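Local coordinates for protein alpha-fucosidase (Bifidobacterium bifidum, PDB 2EAB) that probably hydrolyses alpha-L-fucosidic linkages as a 1,2-alpha-L-fucosidase, this chain being the catalytic piece of a larger calcium-binding glycoside hydrolase, at residues Met546-Gly551 and Arg557-Val562; Arg106-Gln111 and Glu117-Gly122; Ser504-Pro509 and His540-Tyr545; Asn614-Lys617 and Phe623-Ala626. All coordinates share one frame; numbering follows the deposited sequence.

Overall arrangement
All four contacts lie on the same side of the chain's centre, away from the calcium site. Along the sequence the order is interaction 2, then 3, 1 and 4. Interaction 1, the hairpin 548-549 and 558-565, is the hub. Its centre is about 11 Å from that of interaction 2, 12 Å from interaction 3 and 13 Å from interaction 4, and it touches all three. Helix 525-546 carries half of interaction 3 and runs into the hairpin. The loop of interaction 4 is bonded to the end of that helix. Interaction 2 falls in the family 65-type N-terminal range, the others in the family 95 catalytic range, so this cluster knits two regions together.

Interaction 1. Residues Met546-Gly551 and Arg557-Val562; sequences MLHKAG and RLTTGV
Leu547, His548 and Ala550 pair with Arg557 to Thr560 in a short antiparallel hairpin. His548 and Thr559 form its hydrogen-bonded pair, with His548 N to Thr559 O at 3.0 Å and Thr559 N to His548 O at 2.9 Å. Ala550 N adds a bond to Arg557 O at 3.0 Å.

Leu547 can be followed outward. Its CB lies 3.9 Å from Thr559 O. CG stands beside its own backbone N (chi1 -64°), which spreads the fork over the neighbouring strand. CD2 turns to Thr559 O and rests on Thr560 CG2 at 3.8 Å. CD1 reaches Leu558 CD1 at 4.1 Å, where the two leucines run roughly perpendicular.

The His548 and Thr559 side chains run alongside each other, with Thr559 OG1 at the imidazole edge, 3.3 Å from His548 CD2. Gly561 N bonds to Thr559 OG1 at 3.3 Å, an ST turn. His548 NE2 and Thr559 OG1 both hydrogen-bond Asp574, on the next strand of the sheet. The contact is therefore two-sided: leucine methyls pack on one face, while on the other the carboxylate of Asp574 bonds both polar side chains and would probably polarise the imidazole.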
loop_
_atom_site.group_PDB
_atom_site.type_symbol
_atom_site.label_atom_id
_atom_site.label_comp_id
_atom_site.label_asym_id
_atom_site.label_seq_id
_atom_site.Cartn_x
_atom_site.Cartn_y
_atom_site.Cartn_z
ATOM N N MET A 546 17.172 -4.561 21.422
ATOM C CA MET A 546 17.309 -5.475 20.282
ATOM C C MET A 546 18.725 -5.662 19.746
ATOM O O MET A 546 19.099 -6.774 19.364
ATOM C CB MET A 546 16.372 -5.063 19.145
ATOM C CG MET A 546 14.899 -4.976 19.545
ATOM S SD MET A 546 14.179 -6.540 20.060
ATOM C CE MET A 546 14.130 -7.427 18.505
ATOM N N LEU A 547 19.506 -4.585 19.695
ATOM C CA LEU A 547 20.856 -4.649 19.131
ATOM C C LEU A 547 21.838 -5.325 20.070
ATOM O O LEU A 547 21.746 -5.182 21.289
ATOM C CB LEU A 547 21.368 -3.245 18.792
ATOM C CG LEU A 547 20.593 -2.482 17.714
ATOM C CD1 LEU A 547 21.193 -1.107 17.484
ATOM C CD2 LEU A 547 20.548 -3.273 16.412
ATOM N N HIS A 548 22.786 -6.061 19.498
ATOM C CA HIS A 548 23.898 -6.597 20.275
ATOM C C HIS A 548 25.172 -6.573 19.447
ATOM O O HIS A 548 25.120 -6.421 18.227
ATOM C CB HIS A 548 23.576 -7.995 20.851
ATOM C CG HIS A 548 23.796 -9.144 19.908
ATOM N ND1 HIS A 548 23.959 -10.436 20.362
ATOM C CD2 HIS A 548 23.864 -9.211 18.555
ATOM C CE1 HIS A 548 24.137 -11.245 19.332
ATOM N NE2 HIS A 548 24.080 -10.528 18.223
ATOM N N LYS A 549 26.313 -6.683 20.118
ATOM C CA LYS A 549 27.577 -6.886 19.425
ATOM C C LYS A 549 27.571 -8.300 18.861
ATOM O O LYS A 549 27.351 -9.267 19.598
ATOM C CB LYS A 549 28.759 -6.696 20.377
ATOM C CG LYS A 549 30.097 -7.084 19.765
ATOM C CD LYS A 549 31.262 -6.777 20.687
ATOM C CE LYS A 549 32.587 -7.227 20.074
ATOM N NZ LYS A 549 32.867 -6.608 18.736
ATOM N N ALA A 550 27.794 -8.411 17.556
ATOM C CA ALA A 550 27.795 -9.702 16.881
ATOM C C ALA A 550 28.870 -10.629 17.423
ATOM O O ALA A 550 29.929 -10.185 17.878
ATOM C CB ALA A 550 27.990 -9.515 15.395
ATOM N N GLY A 551 28.569 -11.922 17.378
ATOM C CA GLY A 551 29.576 -12.956 17.534
ATOM C C GLY A 551 30.402 -13.090 16.270
ATOM O O GLY A 551 30.186 -12.376 15.283
ATOM N N ARG A 557 30.630 -5.714 14.299
ATOM C CA ARG A 557 29.487 -4.828 14.073
ATOM C C ARG A 557 28.422 -5.090 15.120
ATOM O O ARG A 557 28.420 -6.142 15.756
ATOM C CB ARG A 557 28.881 -5.044 12.672
ATOM C CG ARG A 557 28.623 -6.513 12.315
ATOM C CD ARG A 557 27.685 -6.680 11.119
ATOM N NE ARG A 557 28.116 -5.979 9.909
ATOM C CZ ARG A 557 29.032 -6.429 9.056
ATOM N NH1 ARG A 557 29.669 -7.578 9.280
ATOM N NH2 ARG A 557 29.329 -5.712 7.982
ATOM N N LEU A 558 27.520 -4.131 15.299
ATOM C CA LEU A 558 26.243 -4.425 15.935
ATOM C C LEU A 558 25.358 -5.133 14.925
ATOM O O LEU A 558 25.365 -4.787 13.741
ATOM C CB LEU A 558 25.532 -3.152 16.397
ATOM C CG LEU A 558 26.133 -2.346 17.546
ATOM C CD1 LEU A 558 25.291 -1.101 17.784
ATOM C CD2 LEU A 558 26.234 -3.179 18.821
ATOM N N THR A 559 24.605 -6.124 15.390
ATOM C CA THR A 559 23.522 -6.693 14.597
ATOM C C THR A 559 22.245 -6.687 15.425
ATOM O O THR A 559 22.251 -6.329 16.605
ATOM C CB THR A 559 23.795 -8.149 14.150
ATOM O OG1 THR A 559 23.830 -8.997 15.303
ATOM C CG2 THR A 559 25.093 -8.272 13.349
ATOM N N THR A 560 21.155 -7.108 14.795
ATOM C CA THR A 560 19.871 -7.209 15.476
ATOM C C THR A 560 19.675 -8.559 16.169
ATOM O O THR A 560 18.577 -8.861 16.636
ATOM C CB THR A 560 18.714 -6.993 14.489
ATOM O OG1 THR A 560 18.862 -7.899 13.388
ATOM C CG2 THR A 560 18.717 -5.571 13.959
ATOM N N GLY A 561 20.728 -9.368 16.257
ATOM C CA GLY A 561 20.611 -10.680 16.888
ATOM C C GLY A 561 19.872 -11.662 16.002
ATOM O O GLY A 561 19.872 -11.529 14.773
ATOM N N VAL A 562 19.228 -12.647 16.622
ATOM C CA VAL A 562 18.639 -13.743 15.861
ATOM C C VAL A 562 17.665 -13.233 14.792
ATOM O O VAL A 562 16.764 -12.437 15.078
ATOM C CB VAL A 562 18.049 -14.836 16.782
ATOM C CG1 VAL A 562 16.884 -14.315 17.589
ATOM C CG2 VAL A 562 17.667 -16.060 15.979
HETATM O O HOH W 1 31.174 -8.010 16.630
#

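Interaction 2. Residues Arg106-Gln111 and Glu117-Gly122; sequences RALNKQ and ETVNPG
Leu108 of helix 103-113 packs against Val119, Asn120 and Pro121 of the loop that follows the helix. This is the tight part of the contact. The leucine side chain points at the loop, and its two methyls divide the work. CD2 sits 3.8 Å from Val119 CG2 and 3.3 Å from Asn120 O. CD1 rests 3.8 Å from Pro121 CA and a little farther from the proline ring at CB. A chi1 of -73° swings Leu108 CG away from the carbonyl carbon, and this turns the fork so that both branches meet the loop at once.

One turn further along the helix the contact opens towards solvent. Gln111 is exposed and uses its stem and its amide oxygen. Gln111 CB and Gln111 OE1 each lie 3.6 Å from Val119 CG1. The amide then reaches the loop backbone through a water, which donates to Gln111 OE1 at 2.8 Å and accepts from Asn120 N at 3.0 Å. Asn120 turns its own side chain back on the loop. Its OD1 accepts from Gly122 N at 2.9 Å, an Asx turn, with the donor 44° above the carbonyl plane.

On its inner side the loop meets the family 95 catalytic region. Val119 is backbone-bonded to Gly572, and its side chain touches Val562 of strand 558-565, as does Pro121. Asn109 OD1 of the helix bonds to Val562 N. Helix and loop thus lie together against the small three-stranded sheet.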
loop_
_atom_site.group_PDB
_atom_site.type_symbol
_atom_site.label_atom_id
_atom_site.label_comp_id
_atom_site.label_asym_id
_atom_site.label_seq_id
_atom_site.Cartn_x
_atom_site.Cartn_y
_atom_site.Cartn_z
ATOM N N ARG A 106 16.937 -13.253 24.487
ATOM C CA ARG A 106 18.233 -12.957 25.100
ATOM C C ARG A 106 19.184 -14.151 25.024
ATOM O O ARG A 106 20.355 -13.997 24.663
ATOM C CB ARG A 106 18.019 -12.514 26.552
ATOM C CG ARG A 106 19.273 -12.127 27.324
ATOM C CD ARG A 106 18.922 -11.622 28.726
ATOM N NE ARG A 106 17.900 -10.575 28.674
ATOM C CZ ARG A 106 16.739 -10.604 29.324
ATOM N NH1 ARG A 106 16.428 -11.617 30.125
ATOM N NH2 ARG A 106 15.888 -9.598 29.183
ATOM N N ALA A 107 18.673 -15.335 25.352
ATOM C CA ALA A 107 19.496 -16.541 25.353
ATOM C C ALA A 107 19.932 -16.958 23.945
ATOM O O ALA A 107 21.057 -17.433 23.761
ATOM C CB ALA A 107 18.785 -17.678 26.069
ATOM N N LEU A 108 19.059 -16.773 22.954
ATOM C CA LEU A 108 19.410 -17.071 21.568
ATOM C C LEU A 108 20.512 -16.136 21.095
ATOM O O LEU A 108 21.476 -16.568 20.459
ATOM C CB LEU A 108 18.186 -16.950 20.660
ATOM C CG LEU A 108 17.176 -18.086 20.807
ATOM C CD1 LEU A 108 15.826 -17.678 20.256
ATOM C CD2 LEU A 108 17.668 -19.369 20.139
ATOM N N ASN A 109 20.372 -14.854 21.419
ATOM C CA ASN A 109 21.395 -13.881 21.072
ATOM C C ASN A 109 22.735 -14.180 21.734
ATOM O O ASN A 109 23.784 -13.984 21.116
ATOM C CB ASN A 109 20.927 -12.468 21.400
ATOM C CG ASN A 109 19.888 -11.965 20.425
ATOM O OD1 ASN A 109 19.582 -12.615 19.427
ATOM N ND2 ASN A 109 19.335 -10.793 20.712
ATOM N N LYS A 110 22.694 -14.676 22.970
ATOM C CA LYS A 110 23.911 -15.078 23.680
ATOM C C LYS A 110 24.612 -16.224 22.952
ATOM O O LYS A 110 25.834 -16.214 22.811
ATOM C CB LYS A 110 23.615 -15.465 25.132
ATOM C CG LYS A 110 24.855 -15.784 25.960
ATOM C CD LYS A 110 24.508 -16.031 27.418
ATOM C CE LYS A 110 25.735 -16.441 28.219
ATOM N NZ LYS A 110 26.198 -17.824 27.888
ATOM N N GLN A 111 23.841 -17.205 22.486
ATOM C CA GLN A 111 24.411 -18.305 21.709
ATOM C C GLN A 111 25.147 -17.784 20.476
ATOM O O GLN A 111 26.266 -18.217 20.179
ATOM C CB GLN A 111 23.334 -19.317 21.313
ATOM C CG GLN A 111 22.798 -20.110 22.493
ATOM C CD GLN A 111 21.757 -21.150 22.107
ATOM O OE1 GLN A 111 20.846 -20.881 21.324
ATOM N NE2 GLN A 111 21.872 -22.340 22.687
ATOM N N GLU A 117 26.955 -19.876 14.448
ATOM C CA GLU A 117 26.601 -19.331 13.139
ATOM C C GLU A 117 25.092 -19.334 12.954
ATOM O O GLU A 117 24.538 -18.492 12.240
ATOM C CB GLU A 117 27.239 -20.155 12.019
ATOM C CG GLU A 117 28.753 -20.024 11.900
ATOM C CD GLU A 117 29.296 -20.659 10.629
ATOM O OE1 GLU A 117 28.746 -21.689 10.185
ATOM O OE2 GLU A 117 30.278 -20.128 10.073
ATOM N N THR A 118 24.439 -20.315 13.568
ATOM C CA THR A 118 22.986 -20.430 13.528
ATOM C C THR A 118 22.477 -20.907 14.878
ATOM O O THR A 118 23.215 -21.529 15.648
ATOM C CB THR A 118 22.489 -21.417 12.440
ATOM O OG1 THR A 118 22.830 -22.761 12.804
ATOM C CG2 THR A 118 23.071 -21.092 11.069
ATOM N N VAL A 119 21.215 -20.589 15.157
ATOM C CA VAL A 119 20.512 -21.079 16.337
ATOM C C VAL A 119 19.114 -21.526 15.921
ATOM O O VAL A 119 18.704 -21.315 14.777
ATOM C CB VAL A 119 20.420 -20.004 17.456
ATOM C CG1 VAL A 119 21.802 -19.684 18.022
ATOM C CG2 VAL A 119 19.730 -18.743 16.956
ATOM N N ASN A 120 18.390 -22.157 16.840
ATOM C CA ASN A 120 16.998 -22.513 16.590
ATOM C C ASN A 120 16.072 -21.546 17.318
ATOM O O ASN A 120 15.860 -21.676 18.522
ATOM C CB ASN A 120 16.703 -23.953 17.016
ATOM C CG ASN A 120 15.258 -24.347 16.771
ATOM O OD1 ASN A 120 14.467 -23.568 16.227
ATOM N ND2 ASN A 120 14.901 -25.559 17.169
ATOM N N PRO A 121 15.509 -20.572 16.581
ATOM C CA PRO A 121 14.644 -19.579 17.201
ATOM C C PRO A 121 13.173 -19.994 17.225
ATOM O O PRO A 121 12.305 -19.138 17.399
ATOM C CB PRO A 121 14.841 -18.372 16.291
ATOM C CG PRO A 121 15.004 -18.979 14.938
ATOM C CD PRO A 121 15.664 -20.326 15.136
ATOM N N GLY A 122 12.898 -21.288 17.073
ATOM C CA GLY A 122 11.533 -21.800 16.942
ATOM C C GLY A 122 10.560 -21.505 18.075
ATOM O O GLY A 122 9.350 -21.563 17.867
HETATM O O HOH W 2 19.465 -22.612 19.572
#

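Interaction 3. Residues Ser504-Pro509 and His540-Tyr545; sequences SPAAVP and HFYVNY
This is a buried, mainly apolar contact between two consecutive helices of the family 95 catalytic domain. One aromatic side chain carries it. Tyr542 stands near the end of helix 525-546 and reaches across to the start of helix 507-520, where Pro505, Ala506 and Pro509 receive it.

The ring meets two surfaces. Pro509 comes from the opposite direction, and its CG lies 3.7 Å from Tyr542 CE1, approaching obliquely. Pro509 CD is close behind, 4.0 Å from the same ring atom. The phenol end goes further and meets the turn Ser504-Ala507. Tyr542 OH is 3.6 Å from Pro505 CB and 3.3 Å from Pro505 C. It is also 3.3 Å from Ala506 N, but the angle there is too poor for a hydrogen bond. Pro505 O lies at the ring edge. The Tyr542 chi1 of -98° departs from the usual staggered values, and with it the ring carries its OH to Pro505 and its CE1 to Pro509.

Ser504 to Ala507 form a type I turn, closed by Ala507 N bonding to Ser504 O at 3.0 Å. Helix 525-546 widens into a pi-type turn at 542-545, and Tyr542 O probably accepts from Leu547 N, five residues on. Val583 of helix 577-596 also touches Tyr542, while Ala506 and Pro509 meet Leu582 and Met586 of that helix.

The pairing of two consecutive helices is consistent with the (alpha/alpha)6 barrel of the family 95 catalytic domain, a member of the six-hairpin clan.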
loop_
_atom_site.group_PDB
_atom_site.type_symbol
_atom_site.label_atom_id
_atom_site.label_comp_id
_atom_site.label_asym_id
_atom_site.label_seq_id
_atom_site.Cartn_x
_atom_site.Cartn_y
_atom_site.Cartn_z
ATOM N N SER A 504 9.082 -11.205 12.621
ATOM C CA SER A 504 9.735 -10.192 11.811
ATOM C C SER A 504 9.611 -8.824 12.459
ATOM O O SER A 504 8.895 -7.968 11.952
ATOM C CB SER A 504 9.123 -10.153 10.410
ATOM O OG SER A 504 7.758 -9.766 10.465
ATOM N N PRO A 505 10.324 -8.601 13.572
ATOM C CA PRO A 505 10.136 -7.344 14.286
ATOM C C PRO A 505 10.639 -6.118 13.535
ATOM O O PRO A 505 10.242 -5.000 13.872
ATOM C CB PRO A 505 10.915 -7.551 15.585
ATOM C CG PRO A 505 11.928 -8.586 15.263
ATOM C CD PRO A 505 11.280 -9.486 14.256
ATOM N N ALA A 506 11.495 -6.308 12.530
ATOM C CA ALA A 506 11.926 -5.180 11.708
ATOM C C ALA A 506 10.801 -4.652 10.813
ATOM O O ALA A 506 10.970 -3.624 10.149
ATOM C CB ALA A 506 13.165 -5.526 10.895
ATOM N N ALA A 507 9.660 -5.344 10.811
ATOM C CA ALA A 507 8.460 -4.853 10.144
ATOM C C ALA A 507 8.073 -3.457 10.637
ATOM O O ALA A 507 7.568 -2.639 9.858
ATOM C CB ALA A 507 7.309 -5.819 10.361
ATOM N N VAL A 508 8.283 -3.190 11.927
ATOM C CA VAL A 508 7.947 -1.875 12.481
ATOM C C VAL A 508 8.899 -0.777 11.977
ATOM O O VAL A 508 8.438 0.196 11.387
ATOM C CB VAL A 508 7.781 -1.898 14.026
ATOM C CG1 VAL A 508 7.555 -0.491 14.562
ATOM C CG2 VAL A 508 6.623 -2.803 14.411
ATOM N N PRO A 509 10.230 -0.946 12.149
ATOM C CA PRO A 509 11.140 -0.064 11.408
ATOM C C PRO A 509 10.727 0.153 9.944
ATOM O O PRO A 509 10.671 1.290 9.481
ATOM C CB PRO A 509 12.485 -0.793 11.518
ATOM C CG PRO A 509 12.423 -1.438 12.874
ATOM C CD PRO A 509 10.971 -1.852 13.054
ATOM N N HIS A 540 14.627 3.912 20.456
ATOM C CA HIS A 540 14.922 3.559 21.839
ATOM C C HIS A 540 14.857 2.045 22.034
ATOM O O HIS A 540 15.744 1.439 22.644
ATOM C CB HIS A 540 13.925 4.227 22.781
ATOM C CG HIS A 540 14.213 3.975 24.223
ATOM N ND1 HIS A 540 13.657 2.936 24.939
ATOM C CD2 HIS A 540 15.037 4.624 25.077
ATOM C CE1 HIS A 540 14.115 2.971 26.179
ATOM N NE2 HIS A 540 14.957 3.983 26.286
ATOM N N PHE A 541 13.796 1.447 21.503
ATOM C CA PHE A 541 13.554 0.016 21.612
ATOM C C PHE A 541 14.697 -0.774 20.995
ATOM O O PHE A 541 15.261 -1.664 21.635
ATOM C CB PHE A 541 12.221 -0.329 20.941
ATOM C CG PHE A 541 11.867 -1.790 20.987
ATOM C CD1 PHE A 541 11.833 -2.484 22.198
ATOM C CD2 PHE A 541 11.551 -2.469 19.818
ATOM C CE1 PHE A 541 11.506 -3.836 22.233
ATOM C CE2 PHE A 541 11.206 -3.811 19.846
ATOM C CZ PHE A 541 11.191 -4.505 21.054
ATOM N N TYR A 542 15.062 -0.438 19.763
ATOM C CA TYR A 542 16.123 -1.170 19.093
ATOM C C TYR A 542 17.471 -0.988 19.763
ATOM O O TYR A 542 18.184 -1.963 19.989
ATOM C CB TYR A 542 16.164 -0.871 17.586
ATOM C CG TYR A 542 15.437 -1.961 16.851
ATOM C CD1 TYR A 542 14.046 -1.937 16.728
ATOM C CD2 TYR A 542 16.128 -3.060 16.351
ATOM C CE1 TYR A 542 13.367 -2.976 16.102
ATOM C CE2 TYR A 542 15.461 -4.101 15.726
ATOM C CZ TYR A 542 14.082 -4.049 15.601
ATOM O OH TYR A 542 13.406 -5.076 14.989
ATOM N N VAL A 543 17.809 0.250 20.106
ATOM C CA VAL A 543 19.096 0.526 20.746
ATOM C C VAL A 543 19.234 -0.196 22.090
ATOM O O VAL A 543 20.275 -0.799 22.379
ATOM C CB VAL A 543 19.332 2.051 20.919
ATOM C CG1 VAL A 543 20.477 2.336 21.904
ATOM C CG2 VAL A 543 19.598 2.707 19.571
ATOM N N ASN A 544 18.187 -0.130 22.907
ATOM C CA ASN A 544 18.263 -0.617 24.282
ATOM C C ASN A 544 17.951 -2.091 24.482
ATOM O O ASN A 544 18.441 -2.696 25.442
ATOM C CB ASN A 544 17.390 0.241 25.193
ATOM C CG ASN A 544 17.978 1.608 25.415
ATOM O OD1 ASN A 544 18.860 1.785 26.256
ATOM N ND2 ASN A 544 17.520 2.583 24.646
ATOM N N TYR A 545 17.163 -2.671 23.580
ATOM C CA TYR A 545 16.711 -4.048 23.764
ATOM C C TYR A 545 17.114 -5.027 22.667
ATOM O O TYR A 545 17.369 -6.200 22.957
ATOM C CB TYR A 545 15.197 -4.087 23.968
ATOM C CG TYR A 545 14.752 -3.309 25.176
ATOM C CD1 TYR A 545 14.715 -3.911 26.431
ATOM C CD2 TYR A 545 14.381 -1.968 25.068
ATOM C CE1 TYR A 545 14.315 -3.200 27.551
ATOM C CE2 TYR A 545 13.979 -1.246 26.181
ATOM C CZ TYR A 545 13.950 -1.869 27.418
ATOM O OH TYR A 545 13.538 -1.168 28.526
#

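Interaction 4. Residues Asn614-Lys617 and Phe623-Ala626; sequences NWAK and FTDA
Phe623 and Trp615 form an offset edge-to-face aromatic pair inside the loop between helices 577-596 and 632-639. A single bridge between Lys617 and Phe623 brings the two parts of the loop together. The edge of Phe623 is directed at the indole face. The planes stand at 83°, and the centroid of the five-membered ring is 5.4 Å from that of Phe623. The closest side-chain atoms of the pair are Trp615 CD1 and Phe623 CE1, at 3.7 Å.

With chi1 at -67°, Phe623 lays its ring along the 614-617 backbone, its edge next to Trp615 O. Lys617 runs alongside the ring with its chain extended beyond CG, and its CE comes within 3.5 Å of Phe623 CE1. Lys617 NZ bonds to Asn544 O and Trp615 NE1 to Val543 O, so both side chains tie the loop to the end of helix 525-546. Arg630 adds a cation-pi contact to Phe623.

Thr624 turns OG1 in between its backbone N and carbonyl carbon (chi1 52°), 3.6 Å from Ala616 CB. Its CG2 packs against the carbonyl carbon of Lys617. Thr624 N donates to Ala616 O at 3.1 Å, tilted from the carbonyl plane. That oxygen also takes a 2.8 Å bond from a water, which donates to Asn614 O at 3.2 Å as well and accepts from Asp625 N at 3.0 Å.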
loop_
_atom_site.group_PDB
_atom_site.type_symbol
_atom_site.label_atom_id
_atom_site.label_comp_id
_atom_site.label_asym_id
_atom_site.label_seq_id
_atom_site.Cartn_x
_atom_site.Cartn_y
_atom_site.Cartn_z
ATOM N N ASN A 614 30.141 -0.984 23.679
ATOM C CA ASN A 614 29.263 -0.125 24.477
ATOM C C ASN A 614 27.912 -0.764 24.789
ATOM O O ASN A 614 27.165 -0.253 25.619
ATOM C CB ASN A 614 29.036 1.226 23.785
ATOM C CG ASN A 614 30.317 2.022 23.596
ATOM O OD1 ASN A 614 31.385 1.654 24.100
ATOM N ND2 ASN A 614 30.213 3.125 22.866
ATOM N N TRP A 615 27.605 -1.871 24.113
ATOM C CA TRP A 615 26.331 -2.569 24.289
ATOM C C TRP A 615 26.389 -3.725 25.296
ATOM O O TRP A 615 25.422 -4.473 25.443
ATOM C CB TRP A 615 25.765 -3.023 22.936
ATOM C CG TRP A 615 24.886 -1.976 22.328
ATOM C CD1 TRP A 615 23.516 -1.958 22.320
ATOM C CD2 TRP A 615 25.307 -0.774 21.668
ATOM N NE1 TRP A 615 23.063 -0.825 21.692
ATOM C CE2 TRP A 615 24.139 -0.081 21.280
ATOM C CE3 TRP A 615 26.558 -0.220 21.357
ATOM C CZ2 TRP A 615 24.185 1.139 20.599
ATOM C CZ3 TRP A 615 26.602 0.999 20.681
ATOM C CH2 TRP A 615 25.422 1.663 20.308
ATOM N N ALA A 616 27.510 -3.843 26.010
ATOM C CA ALA A 616 27.704 -4.933 26.968
ATOM C C ALA A 616 26.601 -4.933 28.021
ATOM O O ALA A 616 26.267 -3.890 28.580
ATOM C CB ALA A 616 29.076 -4.831 27.623
ATOM N N LYS A 617 26.033 -6.112 28.268
ATOM C CA LYS A 617 24.960 -6.281 29.244
ATOM C C LYS A 617 25.297 -7.369 30.255
ATOM O O LYS A 617 26.087 -8.271 29.965
ATOM C CB LYS A 617 23.645 -6.640 28.544
ATOM C CG LYS A 617 23.017 -5.502 27.766
ATOM C CD LYS A 617 21.782 -5.958 27.005
ATOM C CE LYS A 617 21.173 -4.802 26.235
ATOM N NZ LYS A 617 20.037 -5.199 25.362
ATOM N N PHE A 623 22.531 -2.842 30.713
ATOM C CA PHE A 623 23.859 -2.360 30.340
ATOM C C PHE A 623 24.772 -2.244 31.550
ATOM O O PHE A 623 24.365 -1.743 32.602
ATOM C CB PHE A 623 23.776 -1.016 29.615
ATOM C CG PHE A 623 23.109 -1.095 28.273
ATOM C CD1 PHE A 623 23.682 -1.830 27.238
ATOM C CD2 PHE A 623 21.910 -0.431 28.040
ATOM C CE1 PHE A 623 23.062 -1.906 25.991
ATOM C CE2 PHE A 623 21.285 -0.496 26.797
ATOM C CZ PHE A 623 21.859 -1.236 25.772
ATOM N N THR A 624 26.004 -2.714 31.396
ATOM C CA THR A 624 26.969 -2.684 32.494
ATOM C C THR A 624 27.653 -1.322 32.618
ATOM O O THR A 624 28.143 -0.965 33.693
ATOM C CB THR A 624 28.005 -3.826 32.394
ATOM O OG1 THR A 624 28.609 -3.822 31.096
ATOM C CG2 THR A 624 27.334 -5.177 32.637
ATOM N N ASP A 625 27.679 -0.565 31.524
ATOM C CA ASP A 625 28.166 0.811 31.549
ATOM C C ASP A 625 27.019 1.770 31.236
ATOM O O ASP A 625 26.585 1.882 30.085
ATOM C CB ASP A 625 29.327 1.001 30.563
ATOM C CG ASP A 625 30.008 2.362 30.700
ATOM O OD1 ASP A 625 29.475 3.255 31.395
ATOM O OD2 ASP A 625 31.087 2.536 30.099
ATOM N N ALA A 626 26.541 2.463 32.266
ATOM C CA ALA A 626 25.408 3.376 32.135
ATOM C C ALA A 626 25.713 4.597 31.265
ATOM O O ALA A 626 24.803 5.191 30.685
ATOM C CB ALA A 626 24.917 3.813 33.516
HETATM O O HOH W 3 27.390 -1.327 28.660
#